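PDB 3TR4: inorganic pyrophosphatase from Coxiella burnetii, which probably catalyses the magnesium-dependent hydrolysis of inorganic pyrophosphate to two phosphate ions. Local coordinates for residues G13-N18 with E158-A163; M95-E100 with H138-Y143. One frame throughout, in Å; residues are numbered along the deposited sequence.

Interaction 1. Residues G13-N18 with E158-A163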
loop_
_atom_site.group_PDB
_atom_site.type_symbol
_atom_site.label_atom_id
_atom_site.label_comp_id
_atom_site.label_asym_id
_atom_site.label_seq_id
_atom_site.Cartn_x
_atom_site.Cartn_y
_atom_site.Cartn_z
ATOM N N GLY B 13 20.922 -28.273 5.610
ATOM C CA GLY B 13 20.124 -29.192 6.399
ATOM C C GLY B 13 18.912 -28.532 7.027
ATOM O O GLY B 13 18.595 -27.386 6.720
ATOM N N ILE B 14 18.248 -29.258 7.920
ATOM C CA ILE B 14 16.970 -28.824 8.480
ATOM C C ILE B 14 17.081 -27.537 9.303
ATOM O O ILE B 14 16.082 -26.850 9.529
ATOM C CB ILE B 14 16.329 -29.939 9.336
ATOM C CG1 ILE B 14 14.823 -29.710 9.485
ATOM C CG2 ILE B 14 17.024 -30.046 10.687
ATOM C CD1 ILE B 14 14.070 -29.701 8.160
ATOM N N ASP B 15 18.294 -27.210 9.741
ATOM C CA ASP B 15 18.529 -25.998 10.526
ATOM C C ASP B 15 19.074 -24.859 9.676
ATOM O O ASP B 15 19.345 -23.771 10.181
ATOM C CB ASP B 15 19.500 -26.275 11.673
ATOM C CG ASP B 15 18.861 -27.051 12.803
ATOM O OD1 ASP B 15 19.211 -28.235 12.985
ATOM O OD2 ASP B 15 18.003 -26.476 13.508
ATOM N N ASP B 16 19.240 -25.111 8.383
ATOM C CA ASP B 16 19.785 -24.105 7.486
ATOM C C ASP B 16 19.608 -24.529 6.038
ATOM O O ASP B 16 20.545 -25.025 5.409
ATOM C CB ASP B 16 21.266 -23.868 7.787
ATOM C CG ASP B 16 21.902 -22.876 6.834
ATOM O OD1 ASP B 16 21.158 -22.127 6.166
ATOM O OD2 ASP B 16 23.147 -22.846 6.756
ATOM N N PHE B 17 18.403 -24.337 5.514
ATOM C CA PHE B 17 18.136 -24.695 4.131
ATOM C C PHE B 17 17.583 -23.522 3.329
ATOM O O PHE B 17 17.194 -22.498 3.892
ATOM C CB PHE B 17 17.238 -25.940 4.036
ATOM C CG PHE B 17 15.870 -25.776 4.652
ATOM C CD1 PHE B 17 15.667 -26.009 6.005
ATOM C CD2 PHE B 17 14.779 -25.437 3.867
ATOM C CE1 PHE B 17 14.407 -25.881 6.566
ATOM C CE2 PHE B 17 13.514 -25.310 4.421
ATOM C CZ PHE B 17 13.328 -25.531 5.770
ATOM N N ASN B 18 17.574 -23.671 2.009
ATOM C CA ASN B 18 17.151 -22.595 1.122
ATOM C C ASN B 18 15.666 -22.632 0.802
ATOM O O ASN B 18 15.077 -23.699 0.630
ATOM C CB ASN B 18 17.962 -22.629 -0.173
ATOM C CG ASN B 18 19.423 -22.289 0.049
ATOM O OD1 ASN B 18 19.763 -21.537 0.963
ATOM N ND2 ASN B 18 20.296 -22.838 -0.789
ATOM N N GLU B 158 3.156 -31.687 13.150
ATOM C CA GLU B 158 4.169 -32.602 13.667
ATOM C C GLU B 158 5.446 -31.831 13.984
ATOM O O GLU B 158 5.593 -30.675 13.589
ATOM C CB GLU B 158 4.460 -33.723 12.668
ATOM C CG GLU B 158 3.254 -34.575 12.303
ATOM C CD GLU B 158 2.834 -35.518 13.415
ATOM O OE1 GLU B 158 2.896 -36.748 13.204
ATOM O OE2 GLU B 158 2.435 -35.032 14.495
ATOM N N ASP B 159 6.373 -32.480 14.677
ATOM C CA ASP B 159 7.542 -31.795 15.224
ATOM C C ASP B 159 8.717 -31.666 14.254
ATOM O O ASP B 159 8.667 -32.142 13.115
ATOM C CB ASP B 159 7.995 -32.463 16.528
ATOM C CG ASP B 159 8.391 -33.920 16.339
ATOM O OD1 ASP B 159 8.897 -34.273 15.251
ATOM O OD2 ASP B 159 8.199 -34.714 17.284
ATOM N N LYS B 160 9.775 -31.014 14.730
ATOM C CA LYS B 160 10.965 -30.745 13.928
ATOM C C LYS B 160 11.575 -32.018 13.345
ATOM O O LYS B 160 12.032 -32.027 12.203
ATOM C CB LYS B 160 11.995 -29.990 14.771
ATOM C CG LYS B 160 13.255 -29.550 14.037
ATOM C CD LYS B 160 14.183 -28.819 15.005
ATOM C CE LYS B 160 15.579 -28.637 14.435
ATOM N NZ LYS B 160 15.559 -27.834 13.183
ATOM N N GLU B 161 11.581 -33.091 14.129
ATOM C CA GLU B 161 12.098 -34.371 13.655
ATOM C C GLU B 161 11.299 -34.888 12.459
ATOM O O GLU B 161 11.869 -35.431 11.513
ATOM C CB GLU B 161 12.102 -35.411 14.780
ATOM C CG GLU B 161 12.520 -36.801 14.324
ATOM C CD GLU B 161 13.880 -36.808 13.650
ATOM O OE1 GLU B 161 14.778 -36.069 14.109
ATOM O OE2 GLU B 161 14.047 -37.546 12.654
ATOM N N ALA B 162 9.982 -34.718 12.506
ATOM C CA ALA B 162 9.134 -35.094 11.379
ATOM C C ALA B 162 9.463 -34.241 10.159
ATOM O O ALA B 162 9.507 -34.744 9.035
ATOM C CB ALA B 162 7.664 -34.962 11.739
ATOM N N ALA B 163 9.700 -32.952 10.379
ATOM C CA ALA B 163 10.024 -32.052 9.276
ATOM C C ALA B 163 11.326 -32.488 8.617
ATOM O O ALA B 163 11.450 -32.488 7.389
ATOM C CB ALA B 163 10.124 -30.610 9.768
#
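Asp15 and Lys160 meet in a salt bridge that closes the outer edge of this contact. The ammonium group reaches one carboxylate oxygen, with Lys160 NZ 2.8 Å from Asp15 OD2 and 3.7 Å from Asp15 OD1. It comes down from above the carboxylate plane, 58° out of it, and the two side chains cross at roughly a right angle. Lys160 is stretched out along its first three torsions and turns only at the last, chi4 61°, which brings NZ round to the acid. The same NZ also donates to the backbone oxygen of Ala91 on strand 86-99, so two partners grip it.

Van der Waals contacts lie beside this pair. Ile14 and Lys160 run past each other in opposite directions, and the branch methyl Ile14 CG2 rests against the ammonium end, 3.6 Å from Lys160 NZ. The longer branch, CG1, stands anti to the backbone N (chi1 -159°) and carries CD1 to the helix, 3.9 Å from Ala163 O. Its apolar packing on the methyl of Ala163 is looser, with CD1 to CB at 4.4 Å. Lys164 and Phe167, further along helix 160-175, also touch Ile14.

Local hydrogen bonds shape both partners: a backbone bond in the turn, a side-chain cap at the helix. Gly13 to Asp16 form a type I turn, closed by Asp16 N to Gly13 O at 2.9 Å. Asp159 is the N-cap, where its OD1 accepts from Ala162 N at 3.0 Å.

The contact thus joins the turn that leads into strand 16-23 to the first turn of the C-terminal helix. Its chemistry is graded, from buried Ile14 and Ala163 to exposed Asp15, and the carboxylate together with the Ala91 carbonyl would be expected to stabilise the ammonium charge.

Interaction 2. Residues M95-E100 with H138-Y143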
loop_
_atom_site.group_PDB
_atom_site.type_symbol
_atom_site.label_atom_id
_atom_site.label_comp_id
_atom_site.label_asym_id
_atom_site.label_seq_id
_atom_site.Cartn_x
_atom_site.Cartn_y
_atom_site.Cartn_z
HETATM N N MSE B 95 3.334 -29.063 8.883
HETATM C CA MSE B 95 1.886 -29.160 8.855
HETATM C C MSE B 95 1.473 -30.296 7.928
HETATM O O MSE B 95 1.696 -30.236 6.721
HETATM C CB MSE B 95 1.279 -27.840 8.375
HETATM C CG MSE B 95 -0.227 -27.758 8.537
HETATM SE SE MSE B 95 -0.966 -26.201 7.638
HETATM C CE MSE B 95 -0.754 -26.817 5.796
ATOM N N LYS B 96 0.877 -31.335 8.500
ATOM C CA LYS B 96 0.440 -32.483 7.723
ATOM C C LYS B 96 -0.904 -32.186 7.073
ATOM O O LYS B 96 -1.841 -31.749 7.741
ATOM C CB LYS B 96 0.326 -33.716 8.621
ATOM C CG LYS B 96 1.649 -34.180 9.211
ATOM C CD LYS B 96 2.549 -34.790 8.147
ATOM C CE LYS B 96 3.805 -35.390 8.764
ATOM N NZ LYS B 96 4.632 -36.120 7.764
HETATM N N MSE B 97 -0.997 -32.411 5.767
HETATM C CA MSE B 97 -2.243 -32.151 5.060
HETATM C C MSE B 97 -2.318 -32.946 3.768
HETATM O O MSE B 97 -1.299 -33.387 3.238
HETATM C CB MSE B 97 -2.413 -30.648 4.784
HETATM C CG MSE B 97 -2.111 -30.207 3.353
HETATM SE SE MSE B 97 -2.502 -28.305 3.009
HETATM C CE MSE B 97 -4.410 -28.288 3.398
ATOM N N GLU B 98 -3.533 -33.140 3.274
ATOM C CA GLU B 98 -3.715 -33.760 1.970
ATOM C C GLU B 98 -4.642 -32.907 1.122
ATOM O O GLU B 98 -5.516 -32.210 1.644
ATOM C CB GLU B 98 -4.250 -35.188 2.098
ATOM C CG GLU B 98 -5.691 -35.298 2.557
ATOM C CD GLU B 98 -6.218 -36.721 2.466
ATOM O OE1 GLU B 98 -6.162 -37.314 1.367
ATOM O OE2 GLU B 98 -6.680 -37.252 3.497
ATOM N N ASP B 99 -4.432 -32.941 -0.188
ATOM C CA ASP B 99 -5.318 -32.241 -1.100
ATOM C C ASP B 99 -6.061 -33.259 -1.953
ATOM O O ASP B 99 -6.069 -34.447 -1.631
ATOM C CB ASP B 99 -4.550 -31.228 -1.959
ATOM C CG ASP B 99 -3.412 -31.860 -2.743
ATOM O OD1 ASP B 99 -3.480 -33.075 -3.035
ATOM O OD2 ASP B 99 -2.451 -31.130 -3.075
ATOM N N GLU B 100 -6.679 -32.799 -3.035
ATOM C CA GLU B 100 -7.479 -33.680 -3.878
ATOM C C GLU B 100 -6.658 -34.838 -4.454
ATOM O O GLU B 100 -7.187 -35.928 -4.676
ATOM C CB GLU B 100 -8.159 -32.890 -5.006
ATOM C CG GLU B 100 -7.206 -32.245 -6.000
ATOM C CD GLU B 100 -6.493 -31.025 -5.441
ATOM O OE1 GLU B 100 -6.955 -30.471 -4.420
ATOM O OE2 GLU B 100 -5.467 -30.617 -6.025
ATOM N N HIS B 138 -6.418 -23.226 9.603
ATOM C CA HIS B 138 -7.715 -22.808 9.092
ATOM C C HIS B 138 -7.602 -22.342 7.644
ATOM O O HIS B 138 -8.398 -22.739 6.792
ATOM C CB HIS B 138 -8.295 -21.691 9.958
ATOM C CG HIS B 138 -9.613 -21.176 9.475
ATOM N ND1 HIS B 138 -9.752 -19.948 8.865
ATOM C CD2 HIS B 138 -10.850 -21.725 9.505
ATOM C CE1 HIS B 138 -11.020 -19.758 8.545
ATOM N NE2 HIS B 138 -11.707 -20.823 8.921
ATOM N N PHE B 139 -6.607 -21.502 7.366
ATOM C CA PHE B 139 -6.388 -21.021 6.006
ATOM C C PHE B 139 -6.237 -22.159 4.997
ATOM O O PHE B 139 -6.880 -22.158 3.952
ATOM C CB PHE B 139 -5.165 -20.101 5.924
ATOM C CG PHE B 139 -4.836 -19.666 4.518
ATOM C CD1 PHE B 139 -3.917 -20.371 3.759
ATOM C CD2 PHE B 139 -5.460 -18.564 3.951
ATOM C CE1 PHE B 139 -3.617 -19.983 2.463
ATOM C CE2 PHE B 139 -5.166 -18.168 2.656
ATOM C CZ PHE B 139 -4.242 -18.881 1.909
ATOM N N PHE B 140 -5.384 -23.129 5.301
ATOM C CA PHE B 140 -5.127 -24.190 4.333
ATOM C C PHE B 140 -6.282 -25.179 4.203
ATOM O O PHE B 140 -6.402 -25.876 3.198
ATOM C CB PHE B 140 -3.789 -24.877 4.603
ATOM C CG PHE B 140 -2.615 -24.054 4.170
ATOM C CD1 PHE B 140 -2.286 -23.955 2.825
ATOM C CD2 PHE B 140 -1.867 -23.345 5.092
ATOM C CE1 PHE B 140 -1.219 -23.182 2.412
ATOM C CE2 PHE B 140 -0.793 -22.568 4.685
ATOM C CZ PHE B 140 -0.470 -22.488 3.344
ATOM N N GLU B 141 -7.146 -25.210 5.207
ATOM C CA GLU B 141 -8.349 -26.022 5.133
ATOM C C GLU B 141 -9.420 -25.364 4.268
ATOM O O GLU B 141 -10.248 -26.049 3.672
ATOM C CB GLU B 141 -8.909 -26.277 6.533
ATOM C CG GLU B 141 -7.992 -27.087 7.425
ATOM C CD GLU B 141 -8.742 -28.116 8.243
ATOM O OE1 GLU B 141 -8.953 -29.240 7.735
ATOM O OE2 GLU B 141 -9.123 -27.798 9.390
ATOM N N ARG B 142 -9.398 -24.036 4.193
ATOM C CA ARG B 142 -10.504 -23.305 3.580
ATOM C C ARG B 142 -10.168 -22.579 2.276
ATOM O O ARG B 142 -11.072 -22.146 1.563
ATOM C CB ARG B 142 -11.100 -22.306 4.580
ATOM C CG ARG B 142 -11.734 -22.941 5.806
ATOM C CD ARG B 142 -12.730 -24.023 5.414
ATOM N NE ARG B 142 -13.846 -24.107 6.352
ATOM C CZ ARG B 142 -13.748 -24.558 7.599
ATOM N NH1 ARG B 142 -12.578 -24.962 8.072
ATOM N NH2 ARG B 142 -14.822 -24.598 8.376
ATOM N N TYR B 143 -8.884 -22.447 1.958
ATOM C CA TYR B 143 -8.487 -21.588 0.844
ATOM C C TYR B 143 -8.852 -22.116 -0.551
ATOM O O TYR B 143 -8.790 -21.374 -1.529
ATOM C CB TYR B 143 -7.003 -21.203 0.927
ATOM C CG TYR B 143 -6.018 -22.252 0.458
ATOM C CD1 TYR B 143 -4.943 -21.898 -0.348
ATOM C CD2 TYR B 143 -6.144 -23.583 0.834
ATOM C CE1 TYR B 143 -4.029 -22.838 -0.778
ATOM C CE2 TYR B 143 -5.229 -24.537 0.404
ATOM C CZ TYR B 143 -4.174 -24.156 -0.400
ATOM O OH TYR B 143 -3.257 -25.086 -0.836
#
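Phe140 meets two residues modelled as selenomethionine, Met95 and Met97, and both selenium atoms lie on one side of its ring plane. Met95 SE is 4.9 Å from the ring centroid and 52° off the ring normal, an oblique Met-aromatic contact. Met97 SE makes a second one at 5.2 Å, with much the same tilt. The approaches differ: Met95 slants across the phenylalanine, whereas Met97 meets it at about a right angle.

The terminal methyls do the closest touching. A bend at the last torsion of Met95 (chi3 72°) folds CE back to the base of the ring, 3.7 Å from Phe140 CG. Met97 bends at the same torsion but in the opposite sense, placing CE 3.7 Å from Phe140 CB and 3.1 Å from Phe140 O. The latter is short and possibly strained, as Met97 chi1 is also off the staggered values. Phe140 CG stands anti to its own carbonyl carbon, which turns the ring away from that oxygen.

On the other side of the ring, Phe139 CD1 sits 3.7 Å above the plane, over the centre. Tyr143 OH lies in the ring plane at the edge, and Phe140 CD1 in turn lies over one face of the tyrosine ring.

Strand 95-99 and helix 138-142 run nearly parallel, 9° apart, with axes 10.2 Å from each other, a separation bridged by these side chains. Tyr143 is a predicted substrate-binding residue, and the Met97 side chain is about 4 Å from that of the manganese ligand Asp104, so this packing adjoins the probable active site.

No hydrogen bond crosses between the segments. Cohesion therefore rests on dispersion and selenium-aromatic contacts; the Met97 methyl lies against buried Phe140 O but does not satisfy it as a hydrogen-bond donor would.

How the interactions relate
The two contacts have centres 20 Å apart but touch through packing of Glu158 CG on Lys96 CG at 3.5 Å. Both reach one curled mixed sheet, the barrel core of this pyrophosphatase family. Strand 86-99 has both 16-23 and 152-159 as antiparallel neighbours in it. In the sequence, both segments of interaction 2 fall between those of interaction 1, and helix 130-142 is followed by strand 152-159 and then helix 160-175. Interaction 1 joins the start of helix 160-175 to the turn leading into strand 16-23, whereas interaction 2 seats helix 130-142 close to the manganese site. His138 NE2 of that helix is hydrogen-bonded to Asp145 OD2 of a neighbouring subunit, at an interface of the hexamer.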